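Local coordinates for 361aa long hypothetical D-aminopeptidase (Pyrococcus horikoshii, PDB 2DRH), which is of unknown function but belongs to peptidase family S58 and probably acts as an aminopeptidase, at residues A71-G76 / Q85-G90; I240-A245 / V264-T269; G252-R257 / S306-L311; N256-R261 / K313-A318. All coordinates share one frame; numbering follows the deposited sequence.

Interaction 1: A71-G76 / Q85-G90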
loop_
_atom_site.group_PDB
_atom_site.type_symbol
_atom_site.label_atom_id
_atom_site.label_comp_id
_atom_site.label_asym_id
_atom_site.label_seq_id
_atom_site.Cartn_x
_atom_site.Cartn_y
_atom_site.Cartn_z
ATOM N N ALA A 71 2.124 9.984 -5.656
ATOM C CA ALA A 71 1.940 9.188 -6.864
ATOM C C ALA A 71 0.999 8.011 -6.646
ATOM O O ALA A 71 0.836 7.533 -5.525
ATOM C CB ALA A 71 3.277 8.695 -7.364
ATOM N N PHE A 72 0.379 7.559 -7.731
ATOM C CA PHE A 72 -0.541 6.438 -7.681
ATOM C C PHE A 72 -0.384 5.519 -8.887
ATOM O O PHE A 72 -0.391 5.966 -10.035
ATOM C CB PHE A 72 -1.986 6.928 -7.632
ATOM C CG PHE A 72 -3.002 5.821 -7.755
ATOM C CD1 PHE A 72 -3.098 4.830 -6.776
ATOM C CD2 PHE A 72 -3.860 5.764 -8.855
ATOM C CE1 PHE A 72 -4.030 3.808 -6.890
ATOM C CE2 PHE A 72 -4.799 4.743 -8.979
ATOM C CZ PHE A 72 -4.884 3.767 -7.999
ATOM N N VAL A 73 -0.232 4.231 -8.619
ATOM C CA VAL A 73 -0.115 3.266 -9.698
ATOM C C VAL A 73 -1.497 2.662 -9.878
ATOM O O VAL A 73 -1.974 1.953 -8.995
ATOM C CB VAL A 73 0.875 2.142 -9.352
ATOM C CG1 VAL A 73 0.970 1.150 -10.520
ATOM C CG2 VAL A 73 2.250 2.733 -9.055
ATOM N N MET A 74 -2.162 2.980 -10.991
ATOM C CA MET A 74 -3.482 2.416 -11.255
ATOM C C MET A 74 -3.258 0.972 -11.726
ATOM O O MET A 74 -3.907 0.043 -11.253
ATOM C CB MET A 74 -4.216 3.216 -12.334
ATOM C CG MET A 74 -5.535 2.578 -12.782
ATOM S SD MET A 74 -6.746 2.362 -11.457
ATOM C CE MET A 74 -8.235 2.251 -12.400
ATOM N N ASN A 75 -2.337 0.800 -12.665
ATOM C CA ASN A 75 -1.992 -0.528 -13.161
ATOM C C ASN A 75 -0.485 -0.562 -13.354
ATOM O O ASN A 75 0.067 0.171 -14.177
ATOM C CB ASN A 75 -2.709 -0.851 -14.472
ATOM C CG ASN A 75 -2.513 -2.310 -14.894
ATOM O OD1 ASN A 75 -2.647 -3.224 -14.080
ATOM N ND2 ASN A 75 -2.206 -2.525 -16.167
ATOM N N GLY A 76 0.165 -1.416 -12.566
ATOM C CA GLY A 76 1.609 -1.548 -12.601
ATOM C C GLY A 76 2.292 -2.311 -13.726
ATOM O O GLY A 76 3.381 -2.838 -13.522
ATOM N N GLN A 85 11.186 5.944 -3.369
ATOM C CA GLN A 85 11.651 7.007 -2.485
ATOM C C GLN A 85 10.671 8.174 -2.508
ATOM O O GLN A 85 10.528 8.881 -1.520
ATOM C CB GLN A 85 13.058 7.488 -2.877
ATOM C CG GLN A 85 13.677 8.463 -1.852
ATOM C CD GLN A 85 15.175 8.637 -2.024
ATOM O OE1 GLN A 85 15.922 7.654 -2.092
ATOM N NE2 GLN A 85 15.628 9.894 -2.088
ATOM N N LEU A 86 9.997 8.378 -3.634
ATOM C CA LEU A 86 9.030 9.461 -3.720
ATOM C C LEU A 86 7.992 9.237 -2.615
ATOM O O LEU A 86 7.654 10.161 -1.844
ATOM C CB LEU A 86 8.363 9.475 -5.105
ATOM C CG LEU A 86 7.509 10.704 -5.449
ATOM C CD1 LEU A 86 7.373 10.834 -6.952
ATOM C CD2 LEU A 86 6.138 10.600 -4.787
ATOM N N TRP A 87 7.513 7.996 -2.519
ATOM C CA TRP A 87 6.525 7.637 -1.510
ATOM C C TRP A 87 7.056 7.684 -0.081
ATOM O O TRP A 87 6.357 8.134 0.834
ATOM C CB TRP A 87 5.958 6.237 -1.773
ATOM C CG TRP A 87 4.964 6.179 -2.901
ATOM C CD1 TRP A 87 3.960 7.068 -3.154
ATOM C CD2 TRP A 87 4.830 5.132 -3.875
ATOM N NE1 TRP A 87 3.206 6.641 -4.223
ATOM C CE2 TRP A 87 3.718 5.456 -4.684
ATOM C CE3 TRP A 87 5.539 3.953 -4.140
ATOM C CZ2 TRP A 87 3.297 4.640 -5.742
ATOM C CZ3 TRP A 87 5.118 3.142 -5.196
ATOM C CH2 TRP A 87 4.011 3.491 -5.979
ATOM N N GLU A 88 8.285 7.214 0.112
ATOM C CA GLU A 88 8.883 7.180 1.441
ATOM C C GLU A 88 9.193 8.567 2.011
ATOM O O GLU A 88 8.866 8.854 3.167
ATOM C CB GLU A 88 10.173 6.354 1.419
ATOM C CG GLU A 88 10.771 6.111 2.809
ATOM C CD GLU A 88 9.987 5.086 3.618
ATOM O OE1 GLU A 88 9.856 3.935 3.137
ATOM O OE2 GLU A 88 9.512 5.422 4.733
ATOM N N LEU A 89 9.821 9.418 1.201
ATOM C CA LEU A 89 10.200 10.760 1.646
ATOM C C LEU A 89 9.194 11.834 1.279
ATOM O O LEU A 89 9.234 12.932 1.829
ATOM C CB LEU A 89 11.563 11.146 1.066
ATOM C CG LEU A 89 12.773 10.297 1.448
ATOM C CD1 LEU A 89 14.005 10.832 0.737
ATOM C CD2 LEU A 89 12.986 10.338 2.952
ATOM N N GLY A 90 8.302 11.515 0.347
ATOM C CA GLY A 90 7.293 12.462 -0.084
ATOM C C GLY A 90 7.835 13.569 -0.964
ATOM O O GLY A 90 7.213 14.627 -1.093
#
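W87 meets A71 and V73 with the rim of its indole, so the ring is aimed edge-on at the strand. The polar part of that rim makes the one directional bond: NE1 of W87 donates to O of A71 at 2.8 Å, with an N-H...O angle of 164°. The acceptor lies practically in the indole plane, whereas the donor stands well above the carbonyl plane of A71, 49° out, so the bond is straight for the ring but does not use a lone-pair direction of the oxygen. The W87 torsion that puts CG beside the backbone N carries the ring from its helix toward the strand. Farther along the same edge the benzo end reaches V73, whose CG2 touches CH2 of W87 at 3.6 Å, the two side chains crossing nearly at right angles. CB of A71 lies out of the indole plane, 3.8 Å from NE1 of W87, and CD2 of L86 comes within 4.3 Å of that same CB. Replacing W87 with a leucine would probably leave the A71 carbonyl without this donor and open a gap beside CG2 of V73.

The axes of strand 71-73 and helix 85-89 approach to 9.8 Å, their directions 132° apart. The strand is paired antiparallel with strand 278-285, whose V282 touches both A71 and L86, while helix 252-268 adds N256, its OD1 taking the A71 N-H and its side chain lying against W87.

Interaction 2: I240-A245 / V264-T269; sequences IIMIIA and VGLART
M242 and L266 have the closest CA atoms of strand 240-246 and the end of helix 252-268, yet these are 9.0 Å apart, a spacing that only side chains bridge. L266 does so by fitting its forked end between two residues of the strand. Its CD1 touches CD1 of I240 at 4.0 Å, and its CD2 rests at 4.0 Å from CE of M242; CG2 of I240 lies close to both methyls of the fork. I240 and L266 slide past one another in opposite directions, whereas M242 crosses L266 nearly at a right angle, its chain bending at chi2 and chi3 to bring the terminal methyl across. The contact belongs to a beta-alpha-beta unit in which helix 252-268 links strand 240-246 to its parallel neighbour 278-285, and D279 of that neighbour also touches L266. An alanine in place of L266 would probably open a gap facing I240 and M242 and leave the M242 methyl free to turn. The backbone oxygen of L266 is gripped twice by T269, from OG1 at 2.9 Å, tilted 17° from the carbonyl plane, and from the backbone N at 3.1 Å. Alternation along the strand sends I241 the other way, onto L134 and C136 of strand 132-136 in the second sheet.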
loop_
_atom_site.group_PDB
_atom_site.type_symbol
_atom_site.label_atom_id
_atom_site.label_comp_id
_atom_site.label_asym_id
_atom_site.label_seq_id
_atom_site.Cartn_x
_atom_site.Cartn_y
_atom_site.Cartn_z
ATOM N N ILE A 240 -0.055 4.707 -20.049
ATOM C CA ILE A 240 -0.166 6.164 -19.934
ATOM C C ILE A 240 0.416 6.721 -18.640
ATOM O O ILE A 240 0.241 6.156 -17.562
ATOM C CB ILE A 240 -1.641 6.651 -20.063
ATOM C CG1 ILE A 240 -1.708 8.166 -19.799
ATOM C CG2 ILE A 240 -2.540 5.883 -19.098
ATOM C CD1 ILE A 240 -3.083 8.776 -19.929
ATOM N N ILE A 241 1.124 7.837 -18.765
ATOM C CA ILE A 241 1.726 8.483 -17.613
ATOM C C ILE A 241 1.056 9.834 -17.459
ATOM O O ILE A 241 0.927 10.582 -18.428
ATOM C CB ILE A 241 3.250 8.701 -17.807
ATOM C CG1 ILE A 241 3.946 7.356 -18.080
ATOM C CG2 ILE A 241 3.838 9.392 -16.576
ATOM C CD1 ILE A 241 3.784 6.316 -16.964
ATOM N N MET A 242 0.619 10.141 -16.246
ATOM C CA MET A 242 -0.036 11.417 -15.989
ATOM C C MET A 242 0.782 12.195 -14.980
ATOM O O MET A 242 1.041 11.719 -13.878
ATOM C CB MET A 242 -1.461 11.184 -15.472
ATOM C CG MET A 242 -2.403 10.663 -16.548
ATOM S SD MET A 242 -3.649 9.504 -15.952
ATOM C CE MET A 242 -2.643 8.011 -15.894
ATOM N N ILE A 243 1.212 13.386 -15.372
ATOM C CA ILE A 243 2.009 14.225 -14.486
ATOM C C ILE A 243 1.162 15.412 -14.065
ATOM O O ILE A 243 0.723 16.206 -14.898
ATOM C CB ILE A 243 3.287 14.735 -15.188
ATOM C CG1 ILE A 243 4.109 13.548 -15.699
ATOM C CG2 ILE A 243 4.122 15.576 -14.220
ATOM C CD1 ILE A 243 4.569 12.601 -14.608
ATOM N N ILE A 244 0.928 15.522 -12.766
ATOM C CA ILE A 244 0.117 16.606 -12.240
ATOM C C ILE A 244 0.967 17.602 -11.461
ATOM O O ILE A 244 1.831 17.220 -10.663
ATOM C CB ILE A 244 -0.980 16.083 -11.292
ATOM C CG1 ILE A 244 -1.679 14.863 -11.905
ATOM C CG2 ILE A 244 -1.980 17.197 -11.000
ATOM C CD1 ILE A 244 -2.289 15.110 -13.255
ATOM N N ALA A 245 0.716 18.882 -11.702
ATOM C CA ALA A 245 1.429 19.946 -11.002
ATOM C C ALA A 245 0.403 20.937 -10.467
ATOM O O ALA A 245 -0.639 21.159 -11.088
ATOM C CB ALA A 245 2.395 20.652 -11.949
ATOM N N VAL A 264 -9.685 9.491 -12.643
ATOM C CA VAL A 264 -11.062 9.813 -12.969
ATOM C C VAL A 264 -11.101 10.376 -14.394
ATOM O O VAL A 264 -11.972 10.018 -15.191
ATOM C CB VAL A 264 -11.651 10.842 -11.982
ATOM C CG1 VAL A 264 -13.081 11.182 -12.383
ATOM C CG2 VAL A 264 -11.630 10.275 -10.570
ATOM N N GLY A 265 -10.144 11.245 -14.714
ATOM C CA GLY A 265 -10.082 11.824 -16.044
ATOM C C GLY A 265 -9.771 10.762 -17.088
ATOM O O GLY A 265 -10.346 10.757 -18.172
ATOM N N LEU A 266 -8.852 9.862 -16.759
ATOM C CA LEU A 266 -8.475 8.785 -17.665
ATOM C C LEU A 266 -9.700 7.944 -18.024
ATOM O O LEU A 266 -9.995 7.732 -19.194
ATOM C CB LEU A 266 -7.407 7.900 -17.006
ATOM C CG LEU A 266 -6.984 6.579 -17.668
ATOM C CD1 LEU A 266 -6.491 6.840 -19.077
ATOM C CD2 LEU A 266 -5.884 5.914 -16.835
ATOM N N ALA A 267 -10.413 7.480 -17.004
ATOM C CA ALA A 267 -11.604 6.653 -17.190
ATOM C C ALA A 267 -12.665 7.302 -18.075
ATOM O O ALA A 267 -13.327 6.624 -18.867
ATOM C CB ALA A 267 -12.207 6.320 -15.839
ATOM N N ARG A 268 -12.821 8.616 -17.929
ATOM C CA ARG A 268 -13.807 9.372 -18.677
ATOM C C ARG A 268 -13.531 9.483 -20.179
ATOM O O ARG A 268 -14.440 9.773 -20.942
ATOM C CB ARG A 268 -13.986 10.762 -18.044
ATOM C CG ARG A 268 -14.743 10.714 -16.710
ATOM C CD ARG A 268 -14.849 12.082 -16.025
ATOM N NE ARG A 268 -15.689 13.030 -16.757
ATOM C CZ ARG A 268 -17.015 13.102 -16.662
ATOM N NH1 ARG A 268 -17.678 12.278 -15.859
ATOM N NH2 ARG A 268 -17.682 14.008 -17.370
ATOM N N THR A 269 -12.292 9.254 -20.606
ATOM C CA THR A 269 -11.979 9.301 -22.027
ATOM C C THR A 269 -12.030 7.884 -22.616
ATOM O O THR A 269 -11.791 7.694 -23.808
ATOM C CB THR A 269 -10.565 9.877 -22.308
ATOM O OG1 THR A 269 -9.575 8.994 -21.765
ATOM C CG2 THR A 269 -10.406 11.268 -21.694
#

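Interaction 3: G252-R257 / S306-L311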
loop_
_atom_site.group_PDB
_atom_site.type_symbol
_atom_site.label_atom_id
_atom_site.label_comp_id
_atom_site.label_asym_id
_atom_site.label_seq_id
_atom_site.Cartn_x
_atom_site.Cartn_y
_atom_site.Cartn_z
ATOM N N GLY A 252 2.663 15.441 1.424
ATOM C CA GLY A 252 2.862 14.261 0.600
ATOM C C GLY A 252 1.602 13.415 0.526
ATOM O O GLY A 252 1.165 13.034 -0.558
ATOM N N ARG A 253 1.006 13.142 1.680
ATOM C CA ARG A 253 -0.210 12.339 1.746
ATOM C C ARG A 253 -1.291 12.891 0.833
ATOM O O ARG A 253 -1.933 12.144 0.089
ATOM C CB ARG A 253 -0.739 12.289 3.182
ATOM C CG ARG A 253 -2.085 11.580 3.322
ATOM C CD ARG A 253 -2.600 11.714 4.738
ATOM N NE ARG A 253 -2.645 13.123 5.121
ATOM C CZ ARG A 253 -3.572 13.975 4.704
ATOM N NH1 ARG A 253 -4.539 13.559 3.896
ATOM N NH2 ARG A 253 -3.529 15.243 5.088
ATOM N N GLN A 254 -1.487 14.204 0.895
ATOM C CA GLN A 254 -2.492 14.874 0.079
ATOM C C GLN A 254 -2.170 14.780 -1.400
ATOM O O GLN A 254 -3.070 14.709 -2.231
ATOM C CB GLN A 254 -2.605 16.350 0.491
ATOM C CG GLN A 254 -3.155 16.540 1.889
ATOM C CD GLN A 254 -3.315 18.003 2.269
ATOM O OE1 GLN A 254 -2.336 18.754 2.321
ATOM N NE2 GLN A 254 -4.553 18.413 2.534
ATOM N N LEU A 255 -0.886 14.792 -1.736
ATOM C CA LEU A 255 -0.491 14.701 -3.131
ATOM C C LEU A 255 -0.726 13.275 -3.664
ATOM O O LEU A 255 -0.915 13.085 -4.865
ATOM C CB LEU A 255 0.966 15.154 -3.292
ATOM C CG LEU A 255 1.114 16.687 -3.110
ATOM C CD1 LEU A 255 2.556 17.082 -2.831
ATOM C CD2 LEU A 255 0.603 17.389 -4.359
ATOM N N ASN A 256 -0.729 12.282 -2.779
ATOM C CA ASN A 256 -1.016 10.914 -3.214
ATOM C C ASN A 256 -2.498 10.882 -3.566
ATOM O O ASN A 256 -2.903 10.219 -4.519
ATOM C CB ASN A 256 -0.742 9.892 -2.107
ATOM C CG ASN A 256 0.717 9.492 -2.033
ATOM O OD1 ASN A 256 1.399 9.402 -3.056
ATOM N ND2 ASN A 256 1.198 9.225 -0.824
ATOM N N ARG A 257 -3.303 11.625 -2.805
ATOM C CA ARG A 257 -4.740 11.680 -3.056
ATOM C C ARG A 257 -4.979 12.329 -4.417
ATOM O O ARG A 257 -5.764 11.833 -5.226
ATOM C CB ARG A 257 -5.457 12.481 -1.957
ATOM C CG ARG A 257 -5.211 11.982 -0.533
ATOM C CD ARG A 257 -6.043 12.764 0.484
ATOM N NE ARG A 257 -7.447 12.348 0.504
ATOM C CZ ARG A 257 -8.446 13.087 0.987
ATOM N NH1 ARG A 257 -8.198 14.293 1.486
ATOM N NH2 ARG A 257 -9.691 12.617 0.984
ATOM N N SER A 306 -10.582 19.193 4.137
ATOM C CA SER A 306 -11.994 19.527 3.964
ATOM C C SER A 306 -12.261 20.561 2.868
ATOM O O SER A 306 -13.405 20.724 2.435
ATOM C CB SER A 306 -12.577 20.043 5.281
ATOM O OG SER A 306 -12.036 21.314 5.601
ATOM N N VAL A 307 -11.226 21.257 2.409
ATOM C CA VAL A 307 -11.439 22.264 1.373
ATOM C C VAL A 307 -10.779 21.974 0.026
ATOM O O VAL A 307 -10.769 22.840 -0.850
ATOM C CB VAL A 307 -10.955 23.668 1.843
ATOM C CG1 VAL A 307 -11.548 23.997 3.209
ATOM C CG2 VAL A 307 -9.445 23.715 1.882
ATOM N N ILE A 308 -10.256 20.764 -0.167
ATOM C CA ILE A 308 -9.575 20.477 -1.426
ATOM C C ILE A 308 -10.300 19.700 -2.519
ATOM O O ILE A 308 -9.678 19.322 -3.513
ATOM C CB ILE A 308 -8.227 19.782 -1.163
ATOM C CG1 ILE A 308 -8.456 18.418 -0.510
ATOM C CG2 ILE A 308 -7.359 20.664 -0.275
ATOM C CD1 ILE A 308 -7.166 17.720 -0.111
ATOM N N SER A 309 -11.599 19.471 -2.366
ATOM C CA SER A 309 -12.338 18.729 -3.387
ATOM C C SER A 309 -12.253 19.410 -4.756
ATOM O O SER A 309 -12.201 18.734 -5.794
ATOM C CB SER A 309 -13.794 18.534 -2.958
ATOM O OG SER A 309 -13.861 17.680 -1.826
ATOM N N PRO A 310 -12.236 20.760 -4.782
ATOM C CA PRO A 310 -12.140 21.455 -6.063
ATOM C C PRO A 310 -10.861 21.041 -6.792
ATOM O O PRO A 310 -10.852 20.907 -8.017
ATOM C CB PRO A 310 -12.128 22.925 -5.651
ATOM C CG PRO A 310 -13.021 22.926 -4.465
ATOM C CD PRO A 310 -12.532 21.720 -3.699
ATOM N N LEU A 311 -9.781 20.831 -6.042
ATOM C CA LEU A 311 -8.526 20.420 -6.663
ATOM C C LEU A 311 -8.651 18.985 -7.217
ATOM O O LEU A 311 -8.045 18.653 -8.236
ATOM C CB LEU A 311 -7.370 20.515 -5.656
ATOM C CG LEU A 311 -7.049 21.922 -5.110
ATOM C CD1 LEU A 311 -6.121 21.812 -3.919
ATOM C CD2 LEU A 311 -6.411 22.780 -6.189
#
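I308, at the N-cap position just before helix 309-328, points its side chain at Q254 and R257 on the opening turns of helix 252-268. The nearest CA atoms, those of Q254 and I308, are 9.2 Å apart, so the gap is spanned by a single long methyl arm meeting two polar side chains. CD1 of I308 sits 3.8 Å from NE2 of Q254 and 3.9 Å from NH1 of R257. The isoleucine crosses R257 at about a right angle and comes to its guanidinium obliquely. I308 holds CG1 in the crowded position between its backbone N and carbonyl carbon (chi1 64°), and with chi2 extended (-175°) the ethyl branch stretches out so that CD1 alone does the touching.

This is packing between the start of helix 309-328 and the first turns of helix 252-268, with an apolar isoleucine at the N-cap position. The contact itself is van der Waals in character, and the polar ends it touches are bonded to other residues. NE2 of Q254 donates to O of L303 and to OD1 of D305, and NH1 of R257 is shared between OD1 of D305 and OD1 of N275 of the third subunit. Bonded in this way, the amide and the guanidinium are probably held steady beside the I308 methyl, and the loop carrying L303 and D305 is fastened to helix 252-268. The rest of the R257 guanidinium also points into the tetramer, NH2 to N75 of the third subunit and NE in a salt bridge to E88 of the fourth.

Interaction 4: N256-R261 / K313-A318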
loop_
_atom_site.group_PDB
_atom_site.type_symbol
_atom_site.label_atom_id
_atom_site.label_comp_id
_atom_site.label_asym_id
_atom_site.label_seq_id
_atom_site.Cartn_x
_atom_site.Cartn_y
_atom_site.Cartn_z
ATOM N N ASN A 256 -0.729 12.282 -2.779
ATOM C CA ASN A 256 -1.016 10.914 -3.214
ATOM C C ASN A 256 -2.498 10.882 -3.566
ATOM O O ASN A 256 -2.903 10.219 -4.519
ATOM C CB ASN A 256 -0.742 9.892 -2.107
ATOM C CG ASN A 256 0.717 9.492 -2.033
ATOM O OD1 ASN A 256 1.399 9.402 -3.056
ATOM N ND2 ASN A 256 1.198 9.225 -0.824
ATOM N N ARG A 257 -3.303 11.625 -2.805
ATOM C CA ARG A 257 -4.740 11.680 -3.056
ATOM C C ARG A 257 -4.979 12.329 -4.417
ATOM O O ARG A 257 -5.764 11.833 -5.226
ATOM C CB ARG A 257 -5.457 12.481 -1.957
ATOM C CG ARG A 257 -5.211 11.982 -0.533
ATOM C CD ARG A 257 -6.043 12.764 0.484
ATOM N NE ARG A 257 -7.447 12.348 0.504
ATOM C CZ ARG A 257 -8.446 13.087 0.987
ATOM N NH1 ARG A 257 -8.198 14.293 1.486
ATOM N NH2 ARG A 257 -9.691 12.617 0.984
ATOM N N VAL A 258 -4.295 13.443 -4.665
ATOM C CA VAL A 258 -4.412 14.151 -5.931
ATOM C C VAL A 258 -4.048 13.221 -7.096
ATOM O O VAL A 258 -4.753 13.161 -8.097
ATOM C CB VAL A 258 -3.477 15.402 -5.945
ATOM C CG1 VAL A 258 -3.369 15.960 -7.344
ATOM C CG2 VAL A 258 -4.027 16.483 -4.985
ATOM N N ALA A 259 -2.946 12.494 -6.961
ATOM C CA ALA A 259 -2.518 11.584 -8.014
ATOM C C ALA A 259 -3.646 10.619 -8.412
ATOM O O ALA A 259 -3.866 10.366 -9.595
ATOM C CB ALA A 259 -1.277 10.810 -7.561
ATOM N N LYS A 260 -4.371 10.102 -7.424
ATOM C CA LYS A 260 -5.472 9.171 -7.673
ATOM C C LYS A 260 -6.618 9.760 -8.490
ATOM O O LYS A 260 -7.301 9.042 -9.222
ATOM C CB LYS A 260 -6.061 8.673 -6.352
ATOM C CG LYS A 260 -5.292 7.581 -5.654
ATOM C CD LYS A 260 -6.122 7.021 -4.502
ATOM C CE LYS A 260 -5.378 5.932 -3.738
ATOM N NZ LYS A 260 -6.208 5.430 -2.613
ATOM N N ARG A 261 -6.838 11.064 -8.346
ATOM C CA ARG A 261 -7.919 11.737 -9.044
ATOM C C ARG A 261 -7.675 11.832 -10.540
ATOM O O ARG A 261 -8.607 12.036 -11.328
ATOM C CB ARG A 261 -8.138 13.128 -8.427
ATOM C CG ARG A 261 -8.521 13.068 -6.951
ATOM C CD ARG A 261 -9.727 12.144 -6.742
ATOM N NE ARG A 261 -10.202 12.111 -5.361
ATOM C CZ ARG A 261 -9.596 11.480 -4.364
ATOM N NH1 ARG A 261 -8.473 10.812 -4.575
ATOM N NH2 ARG A 261 -10.122 11.509 -3.153
ATOM N N LYS A 313 -11.391 17.662 -8.448
ATOM C CA LYS A 313 -12.163 17.790 -9.680
ATOM C C LYS A 313 -11.323 18.400 -10.799
ATOM O O LYS A 313 -11.320 17.898 -11.926
ATOM C CB LYS A 313 -13.415 18.642 -9.445
ATOM C CG LYS A 313 -14.088 19.109 -10.732
ATOM C CD LYS A 313 -15.386 19.840 -10.460
ATOM C CE LYS A 313 -16.436 18.884 -9.933
ATOM N NZ LYS A 313 -16.644 17.774 -10.894
ATOM N N ALA A 314 -10.613 19.481 -10.479
ATOM C CA ALA A 314 -9.760 20.167 -11.445
ATOM C C ALA A 314 -8.711 19.205 -12.011
ATOM O O ALA A 314 -8.350 19.286 -13.178
ATOM C CB ALA A 314 -9.069 21.371 -10.776
ATOM N N THR A 315 -8.219 18.307 -11.169
ATOM C CA THR A 315 -7.225 17.329 -11.592
ATOM C C THR A 315 -7.840 16.415 -12.648
ATOM O O THR A 315 -7.285 16.248 -13.733
ATOM C CB THR A 315 -6.749 16.467 -10.398
ATOM O OG1 THR A 315 -6.112 17.308 -9.431
ATOM C CG2 THR A 315 -5.759 15.384 -10.865
ATOM N N ALA A 316 -8.987 15.827 -12.323
ATOM C CA ALA A 316 -9.676 14.939 -13.250
ATOM C C ALA A 316 -9.945 15.675 -14.556
ATOM O O ALA A 316 -9.795 15.113 -15.641
ATOM C CB ALA A 316 -10.996 14.450 -12.636
ATOM N N GLU A 317 -10.343 16.940 -14.452
ATOM C CA GLU A 317 -10.623 17.736 -15.644
ATOM C C GLU A 317 -9.384 17.946 -16.502
ATOM O O GLU A 317 -9.403 17.690 -17.705
ATOM C CB GLU A 317 -11.197 19.097 -15.263
ATOM C CG GLU A 317 -12.697 19.141 -15.186
ATOM C CD GLU A 317 -13.206 20.498 -14.728
ATOM O OE1 GLU A 317 -12.737 21.528 -15.257
ATOM O OE2 GLU A 317 -14.078 20.532 -13.845
ATOM N N ALA A 318 -8.311 18.425 -15.882
ATOM C CA ALA A 318 -7.065 18.671 -16.594
ATOM C C ALA A 318 -6.589 17.403 -17.305
ATOM O O ALA A 318 -6.134 17.461 -18.442
ATOM C CB ALA A 318 -6.000 19.155 -15.625
#
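T315 and A316 lean with their methyls on the backbone carbonyls of V258 and R261. CB of A316 comes to 3.6 Å from O of R261, while CG2 of T315 lies 3.7 Å from O of V258. T315 can do this because its CG2 stands anti to the backbone N, with OG1 beside that N (chi1 -63°).

Contacts between side chains form the second group. CB of R261 packs against CG2 of T315 at 4.1 Å, and CG1 of V258 stands 3.7 Å from OG1 of T315, the two side chains crossing almost perpendicularly. Small residues allow the helices this closeness: in these segments the axes of 252-268 and 309-328 pass at 8.7 Å, crossing at -41°, and the CA atoms of R261 and A316 are 5.6 Å apart. Both helices lie on one face of the large mixed sheet, where T315 also touches V201 of strand 198-207.

Polar groups are served outside the interface. OG1 of T315 bonds to O of L311 one turn back in its own helix. R261, bent at chi2 (-53°), carries its guanidinium away to a cation-pi contact with F312 and a hydrogen bond to O of A273 of the third subunit.

Overall arrangement
Helix 252-268 ties the four contacts together. Interactions 2, 3 and 4 draw on it directly, and interaction 1 touches it at N256, A259 and K260. Interaction 1 closes first along the chain; interaction 2 alternates along the chain with both 3 and 4, which start from the same part of helix 252-268 and bring in helix 309-328 some fifty residues on. The centres of 3 and 4 are about 8 Å apart, as are those of 2 and 4, whereas interaction 1 lies about 15 Å from each of the others. Interactions 1 and 2 reach the same mixed sheet, and all four touch the third subunit, so one helix joins internal packing to tetramer assembly.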